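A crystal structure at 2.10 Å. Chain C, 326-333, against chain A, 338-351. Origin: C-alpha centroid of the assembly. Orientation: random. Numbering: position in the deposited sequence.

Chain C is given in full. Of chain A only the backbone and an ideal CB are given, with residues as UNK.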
ATOM      1  N   ASP C 326     -17.092  20.426 -12.289  1.00 28.42           N
ATOM      2  CA  ASP C 326     -18.069  19.394 -12.612  1.00 26.73           C
ATOM      3  C   ASP C 326     -17.352  18.133 -13.094  1.00 24.11           C
ATOM      4  O   ASP C 326     -16.854  18.081 -14.218  1.00 24.93           O
ATOM      5  CB  ASP C 326     -19.044  19.906 -13.677  1.00 26.87           C
ATOM      6  CG  ASP C 326     -20.296  19.051 -13.793  1.00 27.96           C
ATOM      7  OD1 ASP C 326     -20.217  17.825 -13.571  1.00 25.73           O
ATOM      8  OD2 ASP C 326     -21.365  19.615 -14.111  1.00 30.06           O
ATOM      9  N   LEU C 327     -17.314  17.117 -12.240  1.00 23.47           N
ATOM     10  CA  LEU C 327     -16.541  15.912 -12.517  1.00 25.36           C
ATOM     11  C   LEU C 327     -17.166  15.058 -13.620  1.00 24.21           C
ATOM     12  O   LEU C 327     -16.453  14.435 -14.406  1.00 25.16           O
ATOM     13  CB  LEU C 327     -16.378  15.089 -11.238  1.00 28.57           C
ATOM     14  CG  LEU C 327     -15.053  14.342 -11.100  1.00 29.93           C
ATOM     15  CD1 LEU C 327     -13.898  15.235 -11.526  1.00 29.07           C
ATOM     16  CD2 LEU C 327     -14.863  13.882  -9.667  1.00 31.81           C
ATOM     17  N   ILE C 328     -18.494  15.029 -13.672  1.00 23.77           N
ATOM     18  CA  ILE C 328     -19.196  14.310 -14.731  1.00 23.36           C
ATOM     19  C   ILE C 328     -18.928  14.975 -16.079  1.00 22.00           C
ATOM     20  O   ILE C 328     -18.717  14.298 -17.087  1.00 21.83           O
ATOM     21  CB  ILE C 328     -20.717  14.248 -14.466  1.00 24.42           C
ATOM     22  CG1 ILE C 328     -21.012  13.398 -13.229  1.00 24.94           C
ATOM     23  CG2 ILE C 328     -21.456  13.684 -15.673  1.00 24.90           C
ATOM     24  CD1 ILE C 328     -20.612  11.944 -13.373  1.00 26.91           C
ATOM     25  N   LEU C 329     -18.923  16.305 -16.082  1.00 22.75           N
ATOM     26  CA  LEU C 329     -18.636  17.079 -17.287  1.00 22.94           C
ATOM     27  C   LEU C 329     -17.234  16.787 -17.813  1.00 23.03           C
ATOM     28  O   LEU C 329     -17.018  16.720 -19.022  1.00 23.63           O
ATOM     29  CB  LEU C 329     -18.790  18.576 -17.013  1.00 22.02           C
ATOM     30  CG  LEU C 329     -18.542  19.523 -18.189  1.00 21.82           C
ATOM     31  CD1 LEU C 329     -19.527  19.251 -19.320  1.00 21.28           C
ATOM     32  CD2 LEU C 329     -18.630  20.977 -17.735  1.00 22.55           C
ATOM     33  N   VAL C 330     -16.287  16.615 -16.897  1.00 22.31           N
ATOM     34  CA  VAL C 330     -14.915  16.276 -17.262  1.00 21.47           C
ATOM     35  C   VAL C 330     -14.859  14.912 -17.947  1.00 22.33           C
ATOM     36  O   VAL C 330     -14.258  14.766 -19.012  1.00 22.95           O
ATOM     37  CB  VAL C 330     -13.988  16.274 -16.029  1.00 21.14           C
ATOM     38  CG1 VAL C 330     -12.655  15.617 -16.359  1.00 19.84           C
ATOM     39  CG2 VAL C 330     -13.784  17.694 -15.515  1.00 21.17           C
ATOM     40  N   GLN C 331     -15.501  13.922 -17.332  1.00 23.29           N
ATOM     41  CA  GLN C 331     -15.545  12.568 -17.880  1.00 24.11           C
ATOM     42  C   GLN C 331     -16.135  12.535 -19.287  1.00 23.13           C
ATOM     43  O   GLN C 331     -15.577  11.913 -20.192  1.00 25.06           O
ATOM     44  CB  GLN C 331     -16.357  11.647 -16.968  1.00 22.50           C
ATOM     45  CG  GLN C 331     -16.575  10.259 -17.551  1.00 24.25           C
ATOM     46  CD  GLN C 331     -17.518   9.408 -16.724  1.00 26.42           C
ATOM     47  OE1 GLN C 331     -17.383   8.185 -16.677  1.00 29.70           O
ATOM     48  NE2 GLN C 331     -18.479  10.048 -16.069  1.00 24.34           N
ATOM     49  N   GLU C 332     -17.266  13.211 -19.462  1.00 21.74           N
ATOM     50  CA  GLU C 332     -17.980  13.204 -20.734  1.00 23.15           C
ATOM     51  C   GLU C 332     -17.219  13.950 -21.825  1.00 24.28           C
ATOM     52  O   GLU C 332     -17.224  13.541 -22.988  1.00 25.35           O
ATOM     53  CB  GLU C 332     -19.375  13.809 -20.559  1.00 24.83           C
ATOM     54  CG  GLU C 332     -20.291  12.996 -19.658  1.00 28.35           C
ATOM     55  CD  GLU C 332     -20.770  11.713 -20.313  1.00 34.22           C
ATOM     56  OE1 GLU C 332     -20.693  11.613 -21.555  1.00 38.20           O
ATOM     57  OE2 GLU C 332     -21.223  10.805 -19.586  1.00 35.92           O
ATOM     58  N   ALA C 333     -16.565  15.045 -21.447  1.00 22.45           N
ATOM     59  CA  ALA C 333     -15.832  15.869 -22.404  1.00 20.81           C
ATOM     60  C   ALA C 333     -14.522  15.217 -22.841  1.00 20.58           C
ATOM     61  O   ALA C 333     -14.104  15.356 -23.992  1.00 21.22           O
ATOM     62  CB  ALA C 333     -15.560  17.242 -21.814  1.00 21.19           C
TER
ATOM     63  N   UNK A 338     -15.196   3.944  -4.794  1.00 30.04           N
ATOM     64  CA  UNK A 338     -14.877   4.541  -6.085  1.00 30.64           C
ATOM     65  C   UNK A 338     -16.012   5.418  -6.597  1.00 27.32           C
ATOM     66  O   UNK A 338     -17.185   5.132  -6.360  1.00 24.65           O
ATOM     67  CB  UNK A 338     -14.561   3.448  -7.108  1.00 30.64           C
ATOM     68  N   UNK A 339     -15.650   6.482  -7.308  1.00 25.97           N
ATOM     69  CA  UNK A 339     -16.625   7.395  -7.896  1.00 24.36           C
ATOM     70  C   UNK A 339     -17.446   6.731  -8.995  1.00 24.46           C
ATOM     71  O   UNK A 339     -18.516   7.220  -9.361  1.00 23.90           O
ATOM     72  CB  UNK A 339     -15.915   8.629  -8.456  1.00 24.36           C
ATOM     73  N   UNK A 340     -16.939   5.621  -9.527  1.00 25.64           N
ATOM     74  CA  UNK A 340     -17.658   4.870 -10.551  1.00 28.15           C
ATOM     75  C   UNK A 340     -18.968   4.304 -10.017  1.00 27.66           C
ATOM     76  O   UNK A 340     -19.908   4.070 -10.776  1.00 28.37           O
ATOM     77  CB  UNK A 340     -16.781   3.737 -11.089  1.00 28.15           C
ATOM     78  N   UNK A 341     -19.021   4.091  -8.708  1.00 26.58           N
ATOM     79  CA  UNK A 341     -20.247   3.653  -8.055  1.00 25.73           C
ATOM     80  C   UNK A 341     -21.207   4.830  -7.913  1.00 25.70           C
ATOM     81  O   UNK A 341     -22.416   4.685  -8.086  1.00 25.54           O
ATOM     82  CB  UNK A 341     -19.943   3.037  -6.688  1.00 25.73           C
ATOM     83  N   UNK A 342     -20.658   6.001  -7.608  1.00 26.28           N
ATOM     84  CA  UNK A 342     -21.469   7.200  -7.425  1.00 25.34           C
ATOM     85  C   UNK A 342     -22.095   7.670  -8.737  1.00 27.02           C
ATOM     86  O   UNK A 342     -23.114   8.361  -8.735  1.00 29.97           O
ATOM     87  CB  UNK A 342     -20.619   8.321  -6.823  1.00 25.34           C
ATOM     88  N   UNK A 343     -21.480   7.286  -9.852  1.00 26.86           N
ATOM     89  CA  UNK A 343     -21.935   7.693 -11.179  1.00 29.80           C
ATOM     90  C   UNK A 343     -23.347   7.200 -11.494  1.00 31.71           C
ATOM     91  O   UNK A 343     -24.086   7.840 -12.243  1.00 33.08           O
ATOM     92  CB  UNK A 343     -20.962   7.176 -12.241  1.00 29.80           C
ATOM     93  N   UNK A 344     -23.714   6.062 -10.913  1.00 31.60           N
ATOM     94  CA  UNK A 344     -24.996   5.416 -11.189  1.00 33.56           C
ATOM     95  C   UNK A 344     -26.187   6.325 -10.865  1.00 29.19           C
ATOM     96  O   UNK A 344     -27.269   6.172 -11.431  1.00 29.60           O
ATOM     97  CB  UNK A 344     -25.105   4.116 -10.389  1.00 33.56           C
ATOM     98  N   UNK A 345     -25.974   7.285  -9.971  1.00 26.92           N
ATOM     99  CA  UNK A 345     -27.047   8.177  -9.548  1.00 26.85           C
ATOM    100  C   UNK A 345     -27.076   9.482 -10.345  1.00 29.83           C
ATOM    101  O   UNK A 345     -27.697  10.459  -9.923  1.00 31.32           O
ATOM    102  CB  UNK A 345     -26.903   8.488  -8.057  1.00 26.85           C
ATOM    103  N   UNK A 346     -26.405   9.497 -11.493  1.00 53.21           N
ATOM    104  CA  UNK A 346     -26.350  10.695 -12.326  1.00 49.22           C
ATOM    105  C   UNK A 346     -26.789  10.422 -13.761  1.00 52.12           C
ATOM    106  O   UNK A 346     -26.731   9.289 -14.237  1.00 39.32           O
ATOM    107  CB  UNK A 346     -24.932  11.270 -12.321  1.00 49.22           C
ATOM    108  N   UNK A 347     -27.227  11.476 -14.442  1.00 53.45           N
ATOM    109  CA  UNK A 347     -27.552  11.406 -15.863  1.00 53.92           C
ATOM    110  C   UNK A 347     -27.086  12.680 -16.560  1.00 47.36           C
ATOM    111  O   UNK A 347     -27.403  13.786 -16.123  1.00 48.06           O
ATOM    112  CB  UNK A 347     -29.054  11.198 -16.069  1.00 53.92           C
ATOM    113  N   UNK A 348     -26.336  12.522 -17.644  1.00 43.05           N
ATOM    114  CA  UNK A 348     -25.728  13.664 -18.315  1.00 40.76           C
ATOM    115  C   UNK A 348     -26.463  14.053 -19.593  1.00 42.32           C
ATOM    116  O   UNK A 348     -26.639  13.235 -20.496  1.00 42.57           O
ATOM    117  CB  UNK A 348     -24.264  13.357 -18.637  1.00 40.76           C
ATOM    118  N   UNK A 349     -26.893  15.309 -19.659  1.00 42.93           N
ATOM    119  CA  UNK A 349     -27.479  15.862 -20.872  1.00 43.38           C
ATOM    120  C   UNK A 349     -26.362  16.165 -21.866  1.00 39.54           C
ATOM    121  O   UNK A 349     -25.446  16.927 -21.563  1.00 37.41           O
ATOM    122  CB  UNK A 349     -28.295  17.119 -20.566  1.00 43.38           C
ATOM    123  N   UNK A 350     -26.443  15.567 -23.051  1.00 40.51           N
ATOM    124  CA  UNK A 350     -25.384  15.689 -24.049  1.00 40.33           C
ATOM    125  C   UNK A 350     -25.199  17.114 -24.562  1.00 37.66           C
ATOM    126  O   UNK A 350     -24.124  17.468 -25.044  1.00 35.68           O
ATOM    127  CB  UNK A 350     -25.681  14.760 -25.228  1.00 40.33           C
ATOM    128  N   UNK A 351     -26.245  17.929 -24.462  1.00 38.64           N
ATOM    129  CA  UNK A 351     -26.163  19.313 -24.910  1.00 39.70           C
ATOM    130  C   UNK A 351     -25.255  20.120 -23.988  1.00 36.86           C
ATOM    131  O   UNK A 351     -24.744  21.173 -24.369  1.00 35.24           O
ATOM    132  CB  UNK A 351     -27.557  19.942 -24.969  1.00 39.70           C
TER

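Position 338 lies out of reach of chain C, so the contact sets no demand. Its phi/psi of -136/147 just before a helical turn suits a capping residue such as Ser, Thr, Asp or Asn. It is Ser A338, whose OG accepts from the backbone N of position 340 at 3.3 Å, a capping bond.

Position 339 points toward chain C, its ideal CB 5.5 Å from Leu C327 CD2, which leaves room for a mid-sized apolar side chain: Leu, Ile or Met. It is Leu A339, and its CD1 packs on Leu C327 CD2 at 3.6 Å.

Position 340 points away, and many polar residues would do. It is Asn A340, whose side chain bonds elsewhere in the structure. Positions 341 and 342 are out of reach and left free by chain C; they are Thr A341 and Ser A342.

Position 343 points toward chain C, its ideal CB 4.9 Å from Ile C328 CD1. Farther out stand the amide of Gln C331 and the carboxylate of Glu C332. A long side chain with an aliphatic stem and a polar or positive end fits: Arg, Lys or Gln. It is Arg A343. Gln C331 OE1 sits over one face of the guanidinium, 3.0 Å from Arg A343 NH2, but the angle is too poor for a hydrogen bond. Arg A343 NH1 is 4.3 Å from Glu C332 OE2, an attraction of charges beyond salt-bridge range.

Positions 344 and 345 are out of reach. They are Ile A344 and Tyr A345.

Position 346 points toward chain C, its ideal CB 4.5 Å from Ile C328 CD1. A small or branched side chain suits it: Val, Thr or Ala. It is Thr A346. Its OG1 donates to Arg A343 O at 2.8 Å and also lies 3.8 Å from Ile C328 CD1.

Position 347 points away, so chain C asks nothing of it. It is His A347, poorly ordered.

Position 348 points toward chain C, its ideal CB 4.1 Å from both Ile C328 CG2 and Glu C332 OE2. A broad apolar group could cover this helix surface: Phe, Tyr, Leu or Met. It is Phe A348. Glu C332 CG lies over its face, 3.6 Å from the ring centroid, a CH-pi contact. Leu C329 CD1 meets the ring edge, 3.9 Å from Phe A348 CE1.

Position 349 is out of reach; it is Asp A349. Position 350 points sideways, and a long basic chain could approach Glu C332. It is Lys A350, whose CE comes within 4.1 Å of Glu C332 OE1. Position 351 is out of reach; it is Gln A351.

Chain A (338-351) SLNTSRIYTHFDKQ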
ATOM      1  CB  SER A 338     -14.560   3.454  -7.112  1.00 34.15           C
ATOM      2  OG  SER A 338     -14.348   4.017  -8.396  1.00 35.49           O
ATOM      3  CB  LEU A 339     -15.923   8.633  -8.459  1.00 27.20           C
ATOM      4  CG  LEU A 339     -15.400   9.645  -7.441  1.00 28.20           C
ATOM      5  CD1 LEU A 339     -14.461  10.631  -8.115  1.00 28.79           C
ATOM      6  CD2 LEU A 339     -16.560  10.375  -6.781  1.00 27.41           C
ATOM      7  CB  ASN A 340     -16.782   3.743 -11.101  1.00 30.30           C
ATOM      8  CG  ASN A 340     -15.695   4.252 -12.025  1.00 33.64           C
ATOM      9  OD1 ASN A 340     -15.929   5.146 -12.840  1.00 33.31           O
ATOM     10  ND2 ASN A 340     -14.499   3.689 -11.902  1.00 37.32           N
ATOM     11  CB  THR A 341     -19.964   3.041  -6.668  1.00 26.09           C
ATOM     12  OG1 THR A 341     -19.067   1.932  -6.806  1.00 29.47           O
ATOM     13  CG2 THR A 341     -21.254   2.561  -6.019  1.00 26.69           C
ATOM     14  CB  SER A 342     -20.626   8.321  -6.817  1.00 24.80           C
ATOM     15  OG  SER A 342     -19.987   7.889  -5.628  1.00 25.05           O
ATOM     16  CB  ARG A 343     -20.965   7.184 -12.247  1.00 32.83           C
ATOM     17  CG  ARG A 343     -21.369   7.531 -13.669  1.00 37.05           C
ATOM     18  CD  ARG A 343     -20.465   6.861 -14.683  1.00 42.17           C
ATOM     19  NE  ARG A 343     -20.962   7.035 -16.043  1.00 46.96           N
ATOM     20  CZ  ARG A 343     -20.371   6.533 -17.123  1.00 52.68           C
ATOM     21  NH1 ARG A 343     -20.894   6.740 -18.324  1.00 56.33           N
ATOM     22  NH2 ARG A 343     -19.256   5.825 -17.001  1.00 55.23           N
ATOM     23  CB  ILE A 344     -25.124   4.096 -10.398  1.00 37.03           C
ATOM     24  CG1 ILE A 344     -23.852   3.260 -10.556  1.00 40.22           C
ATOM     25  CG2 ILE A 344     -26.334   3.296 -10.857  1.00 40.40           C
ATOM     26  CD1 ILE A 344     -23.859   1.976  -9.758  1.00 42.11           C
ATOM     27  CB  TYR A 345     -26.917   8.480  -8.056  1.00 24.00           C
ATOM     28  CG  TYR A 345     -26.917   7.241  -7.191  1.00 24.84           C
ATOM     29  CD1 TYR A 345     -28.098   6.561  -6.920  1.00 24.58           C
ATOM     30  CD2 TYR A 345     -25.736   6.748  -6.648  1.00 24.39           C
ATOM     31  CE1 TYR A 345     -28.106   5.427  -6.132  1.00 25.01           C
ATOM     32  CE2 TYR A 345     -25.733   5.612  -5.858  1.00 23.34           C
ATOM     33  CZ  TYR A 345     -26.921   4.958  -5.602  1.00 25.27           C
ATOM     34  OH  TYR A 345     -26.929   3.825  -4.819  1.00 28.33           O
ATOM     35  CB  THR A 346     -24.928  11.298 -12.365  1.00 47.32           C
ATOM     36  OG1 THR A 346     -24.082  10.485 -13.186  1.00 36.39           O
ATOM     37  CG2 THR A 346     -24.340  11.397 -10.965  1.00 44.90           C
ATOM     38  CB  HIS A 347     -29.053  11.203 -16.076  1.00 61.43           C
ATOM     39  CG  HIS A 347     -29.443  11.075 -17.515  1.00 68.80           C
ATOM     40  ND1 HIS A 347     -29.274   9.910 -18.231  1.00 72.04           N
ATOM     41  CD2 HIS A 347     -29.985  11.969 -18.375  1.00 72.31           C
ATOM     42  CE1 HIS A 347     -29.701  10.090 -19.469  1.00 73.79           C
ATOM     43  NE2 HIS A 347     -30.137  11.332 -19.582  1.00 74.17           N
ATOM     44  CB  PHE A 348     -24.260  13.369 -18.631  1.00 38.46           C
ATOM     45  CG  PHE A 348     -23.544  14.504 -19.307  1.00 37.70           C
ATOM     46  CD1 PHE A 348     -23.110  15.599 -18.577  1.00 36.58           C
ATOM     47  CD2 PHE A 348     -23.298  14.475 -20.672  1.00 36.15           C
ATOM     48  CE1 PHE A 348     -22.451  16.647 -19.196  1.00 33.79           C
ATOM     49  CE2 PHE A 348     -22.636  15.517 -21.295  1.00 34.67           C
ATOM     50  CZ  PHE A 348     -22.212  16.605 -20.555  1.00 32.81           C
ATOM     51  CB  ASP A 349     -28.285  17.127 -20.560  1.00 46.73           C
ATOM     52  CG  ASP A 349     -29.199  17.544 -21.701  1.00 50.61           C
ATOM     53  OD1 ASP A 349     -28.917  17.188 -22.866  1.00 50.43           O
ATOM     54  OD2 ASP A 349     -30.204  18.233 -21.431  1.00 53.82           O
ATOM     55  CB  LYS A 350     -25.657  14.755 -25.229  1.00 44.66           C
ATOM     56  CG  LYS A 350     -25.403  13.288 -24.927  1.00 47.40           C
ATOM     57  CD  LYS A 350     -24.044  13.097 -24.274  1.00 47.53           C
ATOM     58  CE  LYS A 350     -23.527  11.686 -24.483  1.00 50.35           C
ATOM     59  NZ  LYS A 350     -23.263  11.420 -25.925  1.00 52.37           N
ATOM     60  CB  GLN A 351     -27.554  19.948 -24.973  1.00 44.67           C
ATOM     61  CG  GLN A 351     -27.794  20.802 -26.215  1.00 50.40           C
ATOM     62  CD  GLN A 351     -26.804  21.947 -26.350  1.00 53.97           C
ATOM     63  OE1 GLN A 351     -25.888  21.896 -27.173  1.00 53.03           O
ATOM     64  NE2 GLN A 351     -26.985  22.987 -25.544  1.00 58.10           N
TER
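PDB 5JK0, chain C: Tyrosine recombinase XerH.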